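Local coordinates for periplasmic protein TorT (PDB 3O1I) that probably senses trimethylamine N-oxide in the periplasm, as a periplasmic binding protein partnered with a TorS-type sensor kinase, at residues I11-H14 and Y19-S22. Numbering follows the deposited sequence.
Sequences IYPH and YWLS
Three consecutive residues, Tyr12, Pro13 and His14, each lay a ring against the single indole of Trp20. Pro13 sits in the middle. Pro13 CD lies over one face of the Trp20 six-membered ring, 3.5 Å from the centroid and 15° off the ring normal, which makes a CH-pi contact. Pro13 CG spreads over the same bicycle, 3.6 Å from Trp20 CZ2. Tyr12 meets the benzo end of the indole. Trp20 CE3 stands over one face of the phenol ring, toward its rim, 3.9 Å from Tyr12 CG. The two planes are inclined at 38°. His14 takes the pyrrole end, with His14 NE2 3.4 Å from Trp20 CD1 and the planes steeply turned at 69°. Its CG lies between the backbone N and the carbonyl carbon, which swings the imidazole toward the indole.

The tyrosine and histidine rings also have partners of their own. Tyr12 OH is hydrogen-bonded to Asn24 ND2, further along the same helix as Trp20, and His14 NE2 makes a weak bond to Asp17 OD2. The His14 ring also meets that of Tyr46.

The contact joins the C-terminal end of strand 7-12 and the loop that follows to the first turn of helix 18-32. Both belong to the first beta-alpha-beta unit of a lobe of the periplasmic binding protein fold. In this family the ligand cleft lies between two lobes, beside the C-terminal ends of such strands. Between the two segments the contact is apolar and aromatic, and all four touching residues are buried. Dispersion and CH-pi attraction are therefore probably what holds the indole against this loop, while the bond to Asn24, and less surely the weak one to Asp17, probably help to fix the tyrosine and histidine rings against it.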
loop_
_atom_site.group_PDB
_atom_site.type_symbol
_atom_site.label_atom_id
_atom_site.label_comp_id
_atom_site.label_asym_id
_atom_site.label_seq_id
_atom_site.Cartn_x
_atom_site.Cartn_y
_atom_site.Cartn_z
ATOM N N ILE D 11 -1.694 -5.371 29.583
ATOM C CA ILE D 11 -1.090 -5.748 28.311
ATOM C C ILE D 11 -1.971 -6.653 27.451
ATOM O O ILE D 11 -1.982 -7.877 27.624
ATOM C CB ILE D 11 0.285 -6.449 28.556
ATOM C CG1 ILE D 11 1.197 -5.507 29.338
ATOM C CG2 ILE D 11 0.945 -6.836 27.235
ATOM C CD1 ILE D 11 1.212 -4.088 28.798
ATOM N N TYR D 12 -2.696 -6.044 26.517
ATOM C CA TYR D 12 -3.569 -6.795 25.615
ATOM C C TYR D 12 -2.774 -7.432 24.480
ATOM O O TYR D 12 -1.582 -7.180 24.320
ATOM C CB TYR D 12 -4.589 -5.880 24.967
ATOM C CG TYR D 12 -5.368 -4.987 25.892
ATOM C CD1 TYR D 12 -5.401 -5.209 27.272
ATOM C CD2 TYR D 12 -6.147 -3.951 25.370
ATOM C CE1 TYR D 12 -6.205 -4.423 28.106
ATOM C CE2 TYR D 12 -6.943 -3.168 26.188
ATOM C CZ TYR D 12 -6.972 -3.414 27.550
ATOM O OH TYR D 12 -7.806 -2.658 28.323
ATOM N N PRO D 13 -3.424 -8.291 23.686
ATOM C CA PRO D 13 -2.722 -8.924 22.562
ATOM C C PRO D 13 -2.946 -8.026 21.333
ATOM O O PRO D 13 -2.248 -8.134 20.328
ATOM C CB PRO D 13 -3.411 -10.275 22.452
ATOM C CG PRO D 13 -4.823 -9.943 22.820
ATOM C CD PRO D 13 -4.677 -9.003 23.997
ATOM N N HIS D 14 -3.936 -7.140 21.460
ATOM C CA HIS D 14 -4.321 -6.159 20.443
ATOM C C HIS D 14 -5.548 -5.383 20.919
ATOM O O HIS D 14 -6.012 -5.562 22.030
ATOM C CB HIS D 14 -4.694 -6.836 19.129
ATOM C CG HIS D 14 -5.972 -7.608 19.199
ATOM N ND1 HIS D 14 -6.009 -8.980 19.340
ATOM C CD2 HIS D 14 -7.261 -7.192 19.189
ATOM C CE1 HIS D 14 -7.267 -9.378 19.415
ATOM N NE2 HIS D 14 -8.045 -8.312 19.328
ATOM N N TYR D 19 -14.495 -7.401 21.038
ATOM C CA TYR D 19 -14.274 -8.237 22.202
ATOM C C TYR D 19 -13.335 -7.513 23.156
ATOM O O TYR D 19 -13.671 -7.321 24.328
ATOM C CB TYR D 19 -13.666 -9.566 21.769
ATOM C CG TYR D 19 -13.479 -10.601 22.862
ATOM C CD1 TYR D 19 -14.033 -10.431 24.130
ATOM C CD2 TYR D 19 -12.789 -11.790 22.603
ATOM C CE1 TYR D 19 -13.911 -11.431 25.122
ATOM C CE2 TYR D 19 -12.660 -12.792 23.580
ATOM C CZ TYR D 19 -13.227 -12.606 24.839
ATOM O OH TYR D 19 -13.119 -13.591 25.809
ATOM N N TRP D 20 -12.169 -7.100 22.657
ATOM C CA TRP D 20 -11.215 -6.395 23.499
ATOM C C TRP D 20 -11.534 -4.924 23.597
ATOM O O TRP D 20 -11.131 -4.270 24.553
ATOM C CB TRP D 20 -9.787 -6.572 23.001
ATOM C CG TRP D 20 -9.238 -7.936 23.269
ATOM C CD1 TRP D 20 -9.274 -9.014 22.434
ATOM C CD2 TRP D 20 -8.547 -8.363 24.448
ATOM N NE1 TRP D 20 -8.637 -10.092 23.013
ATOM C CE2 TRP D 20 -8.181 -9.720 24.251
ATOM C CE3 TRP D 20 -8.191 -7.731 25.651
ATOM C CZ2 TRP D 20 -7.478 -10.460 25.212
ATOM C CZ3 TRP D 20 -7.488 -8.467 26.608
ATOM C CH2 TRP D 20 -7.138 -9.823 26.377
ATOM N N LEU D 21 -12.244 -4.386 22.613
ATOM C CA LEU D 21 -12.606 -2.976 22.691
ATOM C C LEU D 21 -13.522 -2.860 23.896
ATOM O O LEU D 21 -13.681 -1.781 24.466
ATOM C CB LEU D 21 -13.341 -2.516 21.431
ATOM C CG LEU D 21 -14.227 -1.276 21.612
ATOM C CD1 LEU D 21 -13.411 -0.077 22.089
ATOM C CD2 LEU D 21 -14.918 -0.965 20.304
ATOM N N SER D 22 -14.123 -3.992 24.270
ATOM C CA SER D 22 -15.017 -4.059 25.422
ATOM C C SER D 22 -14.206 -4.408 26.666
ATOM O O SER D 22 -14.268 -3.680 27.656
ATOM C CB SER D 22 -16.147 -5.074 25.180
ATOM O OG SER D 22 -17.188 -4.471 24.416
#